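Local atomic coordinates of enzyme subtilase SubTY from Bacillus sp. TY145 (Bacillus sp., PDB entry 5FFN), a protein that probably hydrolyses peptide bonds in proteins as a serine endopeptidase of the subtilase family, with bound calcium and sodium ions. Residues A[5-9]-A[10-14]; A[52-55]-A[56-59]; A[276-279]-A[280-284]. All blocks are in the same frame, centred on the assembly; numbering follows the deposited sequence.

Followed from the N terminus, the three contacts come in series: each closes a turn of its own, and none nests in or crosses another. Contact 1 carries the N-terminal loop into helix 9-15. Contact 2 turns the chain at the end of strand 49-54, on the way to strand 62-63, and contact 3 lies along helix 273-286. Contacts 1 and 3 are neighbours, their nearest atoms about 7 Å apart. Both pack on helix 250-267, and both hydrogen-bond to Arg309 near the C terminus, through Ser13 and Arg283. Contact 2 lies across the chain's centre from both, its centre about 33 Å from that of contact 1.

Contact 1 (A[5-9]-A[10-14]); sequences TQTPW and GIKSI
Thr7, Pro8 and Trp9 meet Gly10 to Ser13 in a local helix-start contact, where the N-terminal loop runs into helix 9-15. Pro8 is the N-cap residue, and its carbonyl oxygen serves two amides: Lys12 N at 3.1 Å closes the first regular turn with a nearly straight bond, while Ile11 N at 2.9 Å comes in above the carbonyl plane. One residue on, Trp9 O accepts from Ser13 N. Pro8 CD and Ile11 CG1 lie side by side at 4.0 Å, and Ile11 goes on to touch His256 of helix 250-267.

The Trp9 indole is folded back against its own helix start. With CG between the backbone N and the carbonyl carbon (chi1 82°), the ring lies against Gly10, whose CA is 4.2 Å from the six-membered ring centroid in an off-centre CH-pi contact. Its NE1 bonds to Ala233 O, so the indole also ties the helix start to the loop between strands 228-231 and 235-238. Farther along the helix, Ser13 OG bonds to the hydroxyls of Tyr307 and Tyr202.

Lys12 doubles back toward the loop, its chain bent at the last torsion (chi4 87°) and crossing Thr7 at about a right angle. Its NZ donates to Thr7 O at 2.7 Å and to Thr7 OG1 at 3.0 Å; that hydroxyl is also bonded to Ile20 O. The ammonium is thus gripped by a carbonyl and a hydroxyl of one residue, and its charge would probably polarise the Thr7 carbonyl while pinning the loop to the first turn of the helix.

Contact 2 (A[52-55]-A[56-59]); sequences CKDF and TQSN
Asp54 holds its CG anti to the backbone N (chi1 -171°), which carries the carboxylate forward over the next two residues, and Thr56 sets its OG1 between backbone N and carbonyl carbon (chi1 71°), where it faces that carboxylate. The two side chains cross at about a right angle. Thr56 OG1 donates to Asp54 OD1 at 2.6 Å, using the syn lone pair of that oxygen. The same OD1 also takes the backbone amide Thr56 N at 2.9 Å, this time from above the carboxylate plane, so one oxygen grips both the backbone and the side chain of a single residue.

The amide bond from Thr56 to the aspartate two positions earlier makes this an Asx turn, placed just where strand 49-54 ends and the chain swings round toward strand 62-63, its antiparallel partner. The same hairpin is tied by the disulfide between Cys52 and Cys66. On the other flank lies strand 99-104, where the Phe55 ring meets that of Tyr103 and Lys104 touches both Asp54 and Thr56.

The second carboxylate oxygen is held as well. Gln57 is extended beyond CG and brings NE2 to Asp54 OD2 at 2.8 Å; the bond is almost straight and lies in the amide plane, yet it reaches the oxygen from above the carboxylate, the two planes being 81° apart. A water donates to the same OD2 from 2.7 Å and more weakly to Thr56 OG1.

Contact 3 (A[276-279]-A[280-284]); sequences LRTE and LQNRA
Glu279 starts out with CG anti to its backbone N (chi1 170°) and then bends at chi2 (62°), which swings the carboxylate along the helix toward Arg283. There OE2 meets Arg283 NE at 3.0 Å in a salt bridge with a nearly straight hydrogen bond. The oxygen sits at the guanidinium edge, near its plane, whereas the nitrogen comes from above the carboxylate, and the two planes stand 90° apart. A water closes the circuit, donating to Glu279 OE2 and accepting from Arg283 NH2. The other oxygen, OE1, takes a weak bond from Asn282 ND2 at 3.4 Å.

These are i to i+3 and i to i+4 pairs on helix 273-286, which packs Leu276 and Leu280 against Ile264 of helix 250-267. Arg283 NH1 bonds to Arg309 O. With an alanine in place of Glu279, Arg283 NE would probably lose its anionic mate and the guanidinium be less firmly fixed in its rotation.

On another face, Arg277 and Gln281 both run extended and bring NE and NE2 within 3.7 Å of each other. Two donors lie so close because both turn to Glu227 OE2, Arg277 NE in a salt bridge and Gln281 NE2 in a hydrogen bond. The Arg277 side chain lies about 5 Å from the bound sodium ion.

Contact 1 (A[5-9]-A[10-14])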
loop_
_atom_site.group_PDB
_atom_site.type_symbol
_atom_site.label_atom_id
_atom_site.label_comp_id
_atom_site.label_asym_id
_atom_site.label_seq_id
_atom_site.Cartn_x
_atom_site.Cartn_y
_atom_site.Cartn_z
ATOM N N THR A 5 2.228 -20.307 7.675
ATOM C CA THR A 5 3.388 -20.664 6.840
ATOM C C THR A 5 4.353 -19.532 7.036
ATOM O O THR A 5 3.933 -18.361 7.224
ATOM C CB THR A 5 3.046 -20.850 5.320
ATOM O OG1 THR A 5 4.247 -21.078 4.579
ATOM C CG2 THR A 5 2.332 -19.630 4.730
ATOM N N GLN A 6 5.640 -19.845 6.990
ATOM C CA GLN A 6 6.641 -18.845 7.214
ATOM C C GLN A 6 6.763 -17.966 5.981
ATOM O O GLN A 6 7.280 -16.861 6.066
ATOM C CB GLN A 6 7.968 -19.495 7.521
ATOM C CG GLN A 6 7.942 -20.211 8.859
ATOM C CD GLN A 6 9.302 -20.554 9.337
ATOM O OE1 GLN A 6 9.740 -21.686 9.170
ATOM N NE2 GLN A 6 9.995 -19.597 9.928
ATOM N N THR A 7 6.271 -18.484 4.855
ATOM C CA THR A 7 6.286 -17.772 3.550
ATOM C C THR A 7 4.898 -17.768 2.924
ATOM O O THR A 7 4.559 -18.652 2.156
ATOM C CB THR A 7 7.320 -18.393 2.609
ATOM O OG1 THR A 7 7.041 -19.797 2.436
ATOM C CG2 THR A 7 8.706 -18.215 3.164
ATOM N N PRO A 8 4.052 -16.774 3.304
ATOM C CA PRO A 8 2.734 -16.586 2.756
ATOM C C PRO A 8 2.755 -16.586 1.229
ATOM O O PRO A 8 3.784 -16.351 0.634
ATOM C CB PRO A 8 2.297 -15.216 3.349
ATOM C CG PRO A 8 3.020 -15.166 4.673
ATOM C CD PRO A 8 4.358 -15.764 4.341
ATOM N N TRP A 9 1.621 -16.847 0.627
ATOM C CA TRP A 9 1.546 -17.003 -0.820
ATOM C C TRP A 9 2.205 -15.862 -1.612
ATOM O O TRP A 9 2.872 -16.110 -2.608
ATOM C CB TRP A 9 0.117 -17.222 -1.261
ATOM C CG TRP A 9 -0.758 -16.050 -1.431
ATOM C CD1 TRP A 9 -1.638 -15.548 -0.514
ATOM C CD2 TRP A 9 -0.879 -15.235 -2.597
ATOM N NE1 TRP A 9 -2.331 -14.509 -1.052
ATOM C CE2 TRP A 9 -1.873 -14.276 -2.328
ATOM C CE3 TRP A 9 -0.247 -15.229 -3.862
ATOM C CZ2 TRP A 9 -2.273 -13.314 -3.268
ATOM C CZ3 TRP A 9 -0.669 -14.255 -4.817
ATOM C CH2 TRP A 9 -1.664 -13.328 -4.507
ATOM N N GLY A 10 1.990 -14.631 -1.178
ATOM C CA GLY A 10 2.560 -13.472 -1.899
ATOM C C GLY A 10 4.081 -13.462 -1.923
ATOM O O GLY A 10 4.706 -12.994 -2.881
ATOM N N ILE A 11 4.661 -13.963 -0.831
ATOM C CA ILE A 11 6.096 -14.013 -0.668
ATOM C C ILE A 11 6.618 -15.093 -1.585
ATOM O O ILE A 11 7.565 -14.846 -2.316
ATOM C CB ILE A 11 6.519 -14.249 0.795
ATOM C CG1 ILE A 11 5.903 -13.184 1.719
ATOM C CG2 ILE A 11 8.037 -14.264 0.920
ATOM C CD1 ILE A 11 6.399 -11.726 1.454
ATOM N N LYS A 12 6.025 -16.293 -1.530
ATOM C CA LYS A 12 6.394 -17.373 -2.464
ATOM C C LYS A 12 6.217 -16.921 -3.913
ATOM O O LYS A 12 7.064 -17.181 -4.776
ATOM C CB LYS A 12 5.513 -18.582 -2.249
ATOM C CG LYS A 12 5.772 -19.363 -0.925
ATOM C CD LYS A 12 4.718 -20.503 -0.850
ATOM C CE LYS A 12 5.086 -21.574 0.148
ATOM N NZ LYS A 12 4.642 -21.335 1.564
ATOM N N SER A 13 5.121 -16.218 -4.169
ATOM C CA SER A 13 4.810 -15.776 -5.523
ATOM C C SER A 13 5.847 -14.758 -6.047
ATOM O O SER A 13 6.364 -14.882 -7.169
ATOM C CB SER A 13 3.398 -15.185 -5.577
ATOM O OG SER A 13 3.116 -14.698 -6.893
ATOM N N ILE A 14 6.143 -13.741 -5.259
ATOM C CA ILE A 14 7.062 -12.694 -5.747
ATOM C C ILE A 14 8.497 -13.212 -5.866
ATOM O O ILE A 14 9.281 -12.704 -6.665
ATOM C CB ILE A 14 6.943 -11.392 -4.904
ATOM C CG1 ILE A 14 7.408 -10.169 -5.712
ATOM C CG2 ILE A 14 7.623 -11.492 -3.594
ATOM C CD1 ILE A 14 7.170 -8.847 -5.022
#

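Contact 2 (A[52-55]-A[56-59])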
loop_
_atom_site.group_PDB
_atom_site.type_symbol
_atom_site.label_atom_id
_atom_site.label_comp_id
_atom_site.label_asym_id
_atom_site.label_seq_id
_atom_site.Cartn_x
_atom_site.Cartn_y
_atom_site.Cartn_z
ATOM N N CYS A 52 11.335 5.722 14.754
ATOM C CA CYS A 52 10.010 5.495 15.250
ATOM C C CYS A 52 9.492 6.879 15.629
ATOM O O CYS A 52 9.951 7.469 16.612
ATOM C CB CYS A 52 10.035 4.534 16.426
ATOM S SG CYS A 52 8.548 4.409 17.360
ATOM N N LYS A 53 8.611 7.427 14.777
ATOM C CA LYS A 53 8.141 8.795 14.939
ATOM C C LYS A 53 6.627 8.897 14.706
ATOM O O LYS A 53 6.056 8.096 13.963
ATOM C CB LYS A 53 8.870 9.747 13.983
ATOM C CG LYS A 53 10.367 9.793 14.190
ATOM C CD LYS A 53 11.088 10.718 13.255
ATOM C CE LYS A 53 12.552 10.867 13.683
ATOM N NZ LYS A 53 13.416 11.353 12.649
ATOM N N ASP A 54 5.996 9.873 15.377
ATOM C CA ASP A 54 4.543 10.005 15.362
ATOM C C ASP A 54 4.171 11.428 14.969
ATOM O O ASP A 54 4.579 12.402 15.632
ATOM C CB ASP A 54 3.971 9.633 16.745
ATOM C CG ASP A 54 2.450 9.518 16.779
ATOM O OD1 ASP A 54 1.723 9.899 15.811
ATOM O OD2 ASP A 54 1.970 9.028 17.817
ATOM N N PHE A 55 3.403 11.535 13.871
ATOM C CA PHE A 55 2.979 12.803 13.302
ATOM C C PHE A 55 1.521 13.124 13.601
ATOM O O PHE A 55 0.997 14.134 13.105
ATOM C CB PHE A 55 3.206 12.779 11.785
ATOM C CG PHE A 55 4.668 12.703 11.407
ATOM C CD1 PHE A 55 5.339 11.497 11.454
ATOM C CD2 PHE A 55 5.364 13.812 11.040
ATOM C CE1 PHE A 55 6.707 11.423 11.107
ATOM C CE2 PHE A 55 6.720 13.747 10.718
ATOM C CZ PHE A 55 7.380 12.526 10.760
ATOM N N THR A 56 0.887 12.309 14.425
ATOM C CA THR A 56 -0.550 12.410 14.668
ATOM C C THR A 56 -0.937 13.106 15.996
ATOM O O THR A 56 -2.120 13.253 16.283
ATOM C CB THR A 56 -1.243 11.040 14.601
ATOM O OG1 THR A 56 -0.899 10.239 15.733
ATOM C CG2 THR A 56 -0.890 10.248 13.271
ATOM N N GLN A 57 0.034 13.505 16.808
ATOM C CA GLN A 57 -0.289 14.030 18.146
ATOM C C GLN A 57 -0.383 15.548 18.108
ATOM O O GLN A 57 -0.118 16.172 17.079
ATOM C CB GLN A 57 0.744 13.570 19.176
ATOM C CG GLN A 57 0.930 12.069 19.225
ATOM C CD GLN A 57 1.860 11.623 20.365
ATOM O OE1 GLN A 57 2.025 12.356 21.355
ATOM N NE2 GLN A 57 2.443 10.409 20.251
ATOM N N SER A 58 -0.761 16.155 19.243
ATOM C CA SER A 58 -0.874 17.622 19.340
ATOM C C SER A 58 0.479 18.251 19.013
ATOM O O SER A 58 0.566 19.192 18.242
ATOM C CB SER A 58 -1.350 18.035 20.741
ATOM O OG SER A 58 -1.993 16.932 21.365
ATOM N N ASN A 59 1.549 17.705 19.579
ATOM C CA ASN A 59 2.870 18.025 19.055
ATOM C C ASN A 59 3.045 17.408 17.666
ATOM O O ASN A 59 2.798 16.209 17.499
ATOM C CB ASN A 59 3.967 17.536 19.988
ATOM C CG ASN A 59 4.597 18.668 20.753
ATOM O OD1 ASN A 59 5.119 19.621 20.145
ATOM N ND2 ASN A 59 4.541 18.599 22.087
HETATM O O HOH W 1 -0.528 8.326 18.462
HETATM O O HOH W 2 -0.240 16.356 14.452
#

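Contact 3 (A[276-279]-A[280-284])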
loop_
_atom_site.group_PDB
_atom_site.type_symbol
_atom_site.label_atom_id
_atom_site.label_comp_id
_atom_site.label_asym_id
_atom_site.label_seq_id
_atom_site.Cartn_x
_atom_site.Cartn_y
_atom_site.Cartn_z
ATOM N N LEU A 276 16.264 2.434 -9.907
ATOM C CA LEU A 276 15.557 1.361 -9.180
ATOM C C LEU A 276 14.109 1.270 -9.706
ATOM O O LEU A 276 13.601 0.180 -9.998
ATOM C CB LEU A 276 15.620 1.615 -7.667
ATOM C CG LEU A 276 14.798 0.666 -6.798
ATOM C CD1 LEU A 276 15.261 -0.749 -6.984
ATOM C CD2 LEU A 276 14.894 1.101 -5.363
ATOM N N ARG A 277 13.451 2.413 -9.829
ATOM C CA ARG A 277 12.083 2.467 -10.328
ATOM C C ARG A 277 12.002 1.909 -11.743
ATOM O O ARG A 277 11.063 1.180 -12.084
ATOM C CB ARG A 277 11.585 3.910 -10.348
ATOM C CG ARG A 277 10.168 4.044 -10.821
ATOM C CD ARG A 277 9.653 5.421 -10.668
ATOM N NE ARG A 277 8.248 5.528 -11.066
ATOM C CZ ARG A 277 7.584 6.677 -11.142
ATOM N NH1 ARG A 277 8.183 7.832 -10.903
ATOM N NH2 ARG A 277 6.306 6.677 -11.460
ATOM N N THR A 278 13.001 2.266 -12.565
ATOM C CA THR A 278 13.044 1.818 -13.949
ATOM C C THR A 278 13.169 0.296 -14.019
ATOM O O THR A 278 12.588 -0.337 -14.893
ATOM C CB THR A 278 14.225 2.519 -14.676
ATOM O OG1 THR A 278 13.900 3.902 -14.759
ATOM C CG2 THR A 278 14.465 1.995 -16.046
ATOM N N GLU A 279 13.952 -0.265 -13.125
ATOM C CA GLU A 279 14.190 -1.703 -13.095
ATOM C C GLU A 279 12.946 -2.428 -12.539
ATOM O O GLU A 279 12.634 -3.525 -12.984
ATOM C CB GLU A 279 15.464 -2.005 -12.330
ATOM C CG GLU A 279 15.722 -3.420 -12.019
ATOM C CD GLU A 279 15.903 -4.372 -13.202
ATOM O OE1 GLU A 279 15.784 -4.037 -14.400
ATOM O OE2 GLU A 279 16.106 -5.556 -12.891
ATOM N N LEU A 280 12.219 -1.811 -11.614
ATOM C CA LEU A 280 10.879 -2.352 -11.259
ATOM C C LEU A 280 9.960 -2.443 -12.484
ATOM O O LEU A 280 9.258 -3.446 -12.694
ATOM C CB LEU A 280 10.205 -1.563 -10.117
ATOM C CG LEU A 280 10.795 -1.692 -8.718
ATOM C CD1 LEU A 280 10.159 -0.606 -7.788
ATOM C CD2 LEU A 280 10.578 -3.102 -8.160
ATOM N N GLN A 281 9.961 -1.395 -13.290
ATOM C CA GLN A 281 9.187 -1.362 -14.499
ATOM C C GLN A 281 9.672 -2.458 -15.468
ATOM O O GLN A 281 8.853 -3.157 -16.063
ATOM C CB GLN A 281 9.294 0.015 -15.115
ATOM C CG GLN A 281 8.672 1.125 -14.241
ATOM C CD GLN A 281 8.931 2.521 -14.810
ATOM O OE1 GLN A 281 9.651 2.636 -15.801
ATOM N NE2 GLN A 281 8.391 3.584 -14.160
ATOM N N ASN A 282 11.004 -2.602 -15.623
ATOM C CA ASN A 282 11.579 -3.588 -16.575
ATOM C C ASN A 282 11.159 -4.996 -16.149
ATOM O O ASN A 282 10.698 -5.783 -16.969
ATOM C CB ASN A 282 13.113 -3.527 -16.614
ATOM C CG ASN A 282 13.656 -2.227 -17.182
ATOM O OD1 ASN A 282 12.967 -1.501 -17.926
ATOM N ND2 ASN A 282 14.886 -1.936 -16.850
ATOM N N ARG A 283 11.264 -5.252 -14.857
ATOM C CA ARG A 283 10.889 -6.559 -14.282
ATOM C C ARG A 283 9.395 -6.816 -14.466
ATOM O O ARG A 283 8.981 -7.955 -14.722
ATOM C CB ARG A 283 11.266 -6.637 -12.814
ATOM C CG ARG A 283 12.797 -6.825 -12.580
ATOM C CD ARG A 283 13.072 -6.896 -11.120
ATOM N NE ARG A 283 14.517 -7.009 -10.838
ATOM C CZ ARG A 283 15.055 -7.746 -9.870
ATOM N NH1 ARG A 283 14.328 -8.524 -9.096
ATOM N NH2 ARG A 283 16.360 -7.709 -9.665
ATOM N N ALA A 284 8.590 -5.769 -14.301
ATOM C CA ALA A 284 7.135 -5.909 -14.427
ATOM C C ALA A 284 6.794 -6.476 -15.799
ATOM O O ALA A 284 5.927 -7.344 -15.957
ATOM C CB ALA A 284 6.433 -4.536 -14.208
HETATM O O HOH W 3 11.843 4.775 -16.062
HETATM O O HOH W 4 18.251 -6.140 -11.275
#